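Local atomic coordinates of ferric enterobactin receptor PIRA (Pseudomonas aeruginosa, PDB entry 5FP2), a protein that probably takes up iron-loaded siderophores such as ferric enterobactin across the outer membrane as a TonB-dependent receptor. Residues 501-509 and 557-565. Residues are numbered along the deposited sequence; the frame is centred on the assembly and turned at random.
Sequences YLVGNENLD and NILQWSNAK
L502 and V503 pair in parallel with L559 and Q560. Three backbone hydrogen bonds make the join: L559 N to Y501 O (3.0 Å), V503 N to L559 O (2.7 Å) and W561 N to V503 O (3.1 Å). The CA-H groups of L502 and Q560 add contacts to L559 O and V503 O. This is the central pairing of a small four-stranded sheet, with 483-484 outside 502-503 and 542-543 outside 559-563, built from the loops that join strands 460-471 to 511-524 and 527-538 to 567-581 in the 22-stranded barrel of a TonB-dependent receptor.

Past V503 the 501-509 chain swings away through a type I turn from N505 to L508, and side chains take over from the backbone. A chi1 of -173°, which sets CG opposite the backbone N, carries the N505 amide across to 557-565, and its ND2 meets W561 O at 2.6 Å, almost head-on to the carbonyl. Its OD1 accepts from N507 N, two residues ahead, closing an Asx turn, so both ends of the amide are used. The Q560 amide stacks on it, the planes 19° apart. Farther on, N563 grips the D509 backbone twice: OD1 takes D509 N on a lone pair, in the carbonyl plane, while ND2 gives to D509 O (2.8 Å) and also to N540 O.

Apolar contacts gather around W561. L502 CD2 lies over one face of the indole, offset toward its rim, and L502 CD1 comes obliquely to NE1 (3.6 Å), while L508 CD1 touches W561 CB at 4.0 Å; I542 lies against W561 and L508.

Two asparagine amides thus stand in for strand pairing where the backbones part, holding the N505-L508 turn and D509 just after it against 561-563 and fixing how both amides are rotated.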
ATOM      1  N   TYR A 501      21.015 -23.186  -6.497  1.00155.24           N
ATOM      2  CA  TYR A 501      20.601 -22.562  -5.242  1.00152.48           C
ATOM      3  C   TYR A 501      21.155 -21.137  -5.124  1.00149.63           C
ATOM      4  O   TYR A 501      22.063 -20.753  -5.860  1.00150.28           O
ATOM      5  CB  TYR A 501      21.081 -23.389  -4.043  1.00154.58           C
ATOM      6  CG  TYR A 501      21.091 -24.892  -4.254  1.00158.65           C
ATOM      7  CD1 TYR A 501      19.908 -25.624  -4.271  1.00159.52           C
ATOM      8  CD2 TYR A 501      22.292 -25.593  -4.312  1.00161.96           C
ATOM      9  CE1 TYR A 501      19.921 -27.003  -4.409  1.00163.60           C
ATOM     10  CE2 TYR A 501      22.316 -26.972  -4.441  1.00165.98           C
ATOM     11  CZ  TYR A 501      21.129 -27.673  -4.494  1.00166.81           C
ATOM     12  OH  TYR A 501      21.157 -29.042  -4.630  1.00171.16           O
ATOM     13  N   LEU A 502      20.601 -20.358  -4.196  1.00146.82           N
ATOM     14  CA  LEU A 502      21.265 -19.139  -3.724  1.00144.78           C
ATOM     15  C   LEU A 502      21.399 -19.018  -2.199  1.00144.31           C
ATOM     16  O   LEU A 502      20.456 -19.220  -1.437  1.00143.61           O
ATOM     17  CB  LEU A 502      20.627 -17.867  -4.297  1.00141.63           C
ATOM     18  CG  LEU A 502      19.102 -17.780  -4.379  1.00139.81           C
ATOM     19  CD1 LEU A 502      18.492 -17.628  -2.994  1.00138.58           C
ATOM     20  CD2 LEU A 502      18.697 -16.603  -5.248  1.00137.42           C
ATOM     21  N   VAL A 503      22.555 -18.506  -1.808  1.00144.63           N
ATOM     22  CA  VAL A 503      23.056 -18.567  -0.456  1.00145.29           C
ATOM     23  C   VAL A 503      22.955 -17.190   0.180  1.00142.56           C
ATOM     24  O   VAL A 503      23.199 -16.178  -0.470  1.00141.07           O
ATOM     25  CB  VAL A 503      24.537 -18.972  -0.501  1.00148.13           C
ATOM     26  CG1 VAL A 503      25.153 -18.969   0.884  1.00149.02           C
ATOM     27  CG2 VAL A 503      24.681 -20.335  -1.157  1.00151.22           C
ATOM     28  N   GLY A 504      22.654 -17.156   1.472  1.00142.29           N
ATOM     29  CA  GLY A 504      22.785 -15.929   2.242  1.00140.51           C
ATOM     30  C   GLY A 504      24.220 -15.448   2.259  1.00141.63           C
ATOM     31  O   GLY A 504      25.121 -16.097   1.722  1.00143.88           O
ATOM     32  N   ASN A 505      24.429 -14.307   2.902  1.00140.37           N
ATOM     33  CA  ASN A 505      25.701 -13.612   2.839  1.00141.29           C
ATOM     34  C   ASN A 505      25.855 -12.746   4.084  1.00140.85           C
ATOM     35  O   ASN A 505      25.133 -11.767   4.258  1.00138.63           O
ATOM     36  CB  ASN A 505      25.739 -12.756   1.580  1.00139.94           C
ATOM     37  CG  ASN A 505      27.093 -12.128   1.339  1.00141.49           C
ATOM     38  OD1 ASN A 505      27.882 -11.934   2.265  1.00142.84           O
ATOM     39  ND2 ASN A 505      27.358 -11.787   0.082  1.00141.56           N
ATOM     40  N   GLU A 506      26.734 -13.157   4.988  1.00143.22           N
ATOM     41  CA  GLU A 506      26.823 -12.515   6.293  1.00143.32           C
ATOM     42  C   GLU A 506      27.465 -11.140   6.223  1.00142.81           C
ATOM     43  O   GLU A 506      27.372 -10.362   7.172  1.00142.53           O
ATOM     44  CB  GLU A 506      27.578 -13.395   7.293  1.00146.34           C
ATOM     45  CG  GLU A 506      28.797 -14.098   6.729  1.00148.96           C
ATOM     46  CD  GLU A 506      29.442 -15.027   7.724  1.00152.06           C
ATOM     47  OE1 GLU A 506      28.704 -15.651   8.516  1.00152.29           O
ATOM     48  OE2 GLU A 506      30.678 -15.177   7.667  1.00154.53           O
ATOM     49  N   ASN A 507      28.117 -10.834   5.108  1.00143.04           N
ATOM     50  CA  ASN A 507      28.794  -9.559   4.986  1.00143.09           C
ATOM     51  C   ASN A 507      28.037  -8.591   4.083  1.00140.48           C
ATOM     52  O   ASN A 507      28.645  -7.697   3.488  1.00140.84           O
ATOM     53  CB  ASN A 507      30.210  -9.763   4.446  1.00145.90           C
ATOM     54  CG  ASN A 507      30.900 -10.978   5.040  1.00148.66           C
ATOM     55  OD1 ASN A 507      30.759 -12.088   4.527  1.00149.30           O
ATOM     56  ND2 ASN A 507      31.740 -10.756   6.043  1.00150.71           N
ATOM     57  N   LEU A 508      26.724  -8.774   3.955  1.00138.16           N
ATOM     58  CA  LEU A 508      25.918  -7.882   3.117  1.00135.75           C
ATOM     59  C   LEU A 508      25.875  -6.504   3.773  1.00135.02           C
ATOM     60  O   LEU A 508      25.923  -6.392   4.993  1.00135.65           O
ATOM     61  CB  LEU A 508      24.490  -8.417   2.939  1.00133.74           C
ATOM     62  CG  LEU A 508      24.173  -9.402   1.806  1.00133.77           C
ATOM     63  CD1 LEU A 508      22.711  -9.814   1.890  1.00132.04           C
ATOM     64  CD2 LEU A 508      24.474  -8.838   0.428  1.00133.50           C
ATOM     65  N   ASP A 509      25.857  -5.458   2.959  1.00134.13           N
ATOM     66  CA  ASP A 509      25.549  -4.113   3.442  1.00133.23           C
ATOM     67  C   ASP A 509      24.102  -3.780   3.094  1.00130.52           C
ATOM     68  O   ASP A 509      23.559  -4.291   2.119  1.00129.47           O
ATOM     69  CB  ASP A 509      26.498  -3.083   2.813  1.00134.48           C
ATOM     70  CG  ASP A 509      27.927  -3.218   3.312  1.00137.49           C
ATOM     71  OD1 ASP A 509      28.126  -3.558   4.495  1.00138.42           O
ATOM     72  OD2 ASP A 509      28.861  -2.975   2.522  1.00139.20           O
ATOM     73  N   ASN A 557      25.468 -24.810  -9.864  1.00168.90           N
ATOM     74  CA  ASN A 557      26.078 -23.585  -9.368  1.00166.25           C
ATOM     75  C   ASN A 557      25.450 -23.125  -8.063  1.00162.66           C
ATOM     76  O   ASN A 557      24.273 -23.378  -7.795  1.00161.14           O
ATOM     77  CB  ASN A 557      25.976 -22.467 -10.408  1.00164.55           C
ATOM     78  CG  ASN A 557      27.282 -22.236 -11.144  1.00167.45           C
ATOM     79  OD1 ASN A 557      28.366 -22.404 -10.583  1.00169.30           O
ATOM     80  ND2 ASN A 557      27.188 -21.826 -12.403  1.00168.10           N
ATOM     81  N   ILE A 558      26.252 -22.449  -7.250  1.00161.66           N
ATOM     82  CA  ILE A 558      25.762 -21.856  -6.013  1.00158.44           C
ATOM     83  C   ILE A 558      25.975 -20.349  -6.054  1.00155.49           C
ATOM     84  O   ILE A 558      27.110 -19.873  -6.074  1.00156.55           O
ATOM     85  CB  ILE A 558      26.474 -22.450  -4.781  1.00160.19           C
ATOM     86  CG1 ILE A 558      26.220 -23.956  -4.706  1.00163.38           C
ATOM     87  CG2 ILE A 558      25.984 -21.774  -3.510  1.00157.12           C
ATOM     88  CD1 ILE A 558      27.011 -24.646  -3.623  1.00165.83           C
ATOM     89  N   LEU A 559      24.873 -19.608  -6.088  1.00152.09           N
ATOM     90  CA  LEU A 559      24.924 -18.160  -6.192  1.00149.36           C
ATOM     91  C   LEU A 559      24.726 -17.547  -4.822  1.00147.01           C
ATOM     92  O   LEU A 559      24.216 -18.201  -3.923  1.00147.00           O
ATOM     93  CB  LEU A 559      23.834 -17.662  -7.137  1.00147.32           C
ATOM     94  CG  LEU A 559      23.683 -18.456  -8.436  1.00149.72           C
ATOM     95  CD1 LEU A 559      22.610 -17.819  -9.309  1.00147.60           C
ATOM     96  CD2 LEU A 559      25.013 -18.542  -9.171  1.00152.86           C
ATOM     97  N   GLN A 560      25.118 -16.284  -4.680  1.00145.34           N
ATOM     98  CA  GLN A 560      25.126 -15.622  -3.388  1.00143.66           C
ATOM     99  C   GLN A 560      24.507 -14.239  -3.483  1.00140.52           C
ATOM    100  O   GLN A 560      24.766 -13.499  -4.426  1.00140.28           O
ATOM    101  CB  GLN A 560      26.555 -15.506  -2.863  1.00145.76           C
ATOM    102  CG  GLN A 560      26.685 -14.591  -1.659  1.00144.23           C
ATOM    103  CD  GLN A 560      28.086 -14.584  -1.088  1.00146.71           C
ATOM    104  OE1 GLN A 560      29.056 -14.348  -1.805  1.00148.52           O
ATOM    105  NE2 GLN A 560      28.199 -14.864   0.208  1.00147.14           N
ATOM    106  N   TRP A 561      23.743 -13.866  -2.465  1.00138.44           N
ATOM    107  CA  TRP A 561      23.185 -12.526  -2.395  1.00135.71           C
ATOM    108  C   TRP A 561      24.309 -11.507  -2.300  1.00136.18           C
ATOM    109  O   TRP A 561      25.257 -11.674  -1.524  1.00137.82           O
ATOM    110  CB  TRP A 561      22.261 -12.371  -1.191  1.00134.02           C
ATOM    111  CG  TRP A 561      21.013 -13.183  -1.282  1.00133.52           C
ATOM    112  CD1 TRP A 561      20.755 -14.359  -0.637  1.00134.99           C
ATOM    113  CD2 TRP A 561      19.821 -12.853  -2.005  1.00131.66           C
ATOM    114  NE1 TRP A 561      19.492 -14.799  -0.942  1.00134.30           N
ATOM    115  CE2 TRP A 561      18.904 -13.902  -1.797  1.00132.25           C
ATOM    116  CE3 TRP A 561      19.445 -11.778  -2.817  1.00129.83           C
ATOM    117  CZ2 TRP A 561      17.634 -13.906  -2.364  1.00131.06           C
ATOM    118  CZ3 TRP A 561      18.194 -11.797  -3.405  1.00128.58           C
ATOM    119  CH2 TRP A 561      17.292 -12.845  -3.153  1.00129.17           C
ATOM    120  N   SER A 562      24.159 -10.411  -3.036  1.00134.88           N
ATOM    121  CA  SER A 562      25.264  -9.500  -3.243  1.00135.96           C
ATOM    122  C   SER A 562      24.815  -8.054  -3.200  1.00133.86           C
ATOM    123  O   SER A 562      23.620  -7.763  -3.178  1.00131.53           O
ATOM    124  CB  SER A 562      25.923  -9.813  -4.573  1.00138.07           C
ATOM    125  OG  SER A 562      26.641 -11.024  -4.469  1.00140.67           O
ATOM    126  N   ASN A 563      25.791  -7.156  -3.126  1.00134.98           N
ATOM    127  CA  ASN A 563      25.527  -5.731  -3.155  1.00133.62           C
ATOM    128  C   ASN A 563      25.758  -5.169  -4.551  1.00134.36           C
ATOM    129  O   ASN A 563      26.813  -5.378  -5.160  1.00136.97           O
ATOM    130  CB  ASN A 563      26.398  -5.013  -2.125  1.00134.69           C
ATOM    131  CG  ASN A 563      25.939  -5.263  -0.703  1.00133.69           C
ATOM    132  OD1 ASN A 563      26.690  -5.774   0.122  1.00135.36           O
ATOM    133  ND2 ASN A 563      24.704  -4.891  -0.407  1.00131.23           N
ATOM    134  N   ALA A 564      24.752  -4.477  -5.072  1.00132.32           N
ATOM    135  CA  ALA A 564      24.837  -3.890  -6.402  1.00133.04           C
ATOM    136  C   ALA A 564      25.586  -2.580  -6.309  1.00134.14           C
ATOM    137  O   ALA A 564      25.506  -1.890  -5.300  1.00133.24           O
ATOM    138  CB  ALA A 564      23.449  -3.656  -6.967  1.00130.64           C
ATOM    139  N   LYS A 565      26.297  -2.241  -7.381  1.00136.40           N
ATOM    140  CA  LYS A 565      27.007  -0.958  -7.492  1.00138.00           C
ATOM    141  C   LYS A 565      26.046   0.195  -7.761  1.00136.08           C
ATOM    142  O   LYS A 565      24.863  -0.015  -8.040  1.00133.70           O
ATOM    143  CB  LYS A 565      28.067  -1.015  -8.592  1.00141.55           C
ATOM    144  CG  LYS A 565      28.815  -2.338  -8.681  1.00143.58           C
ATOM    145  CD  LYS A 565      29.059  -2.980  -7.316  1.00142.98           C
ATOM    146  CE  LYS A 565      30.053  -4.137  -7.408  1.00145.84           C
ATOM    147  NZ  LYS A 565      30.947  -4.239  -6.221  1.00147.15           N
TER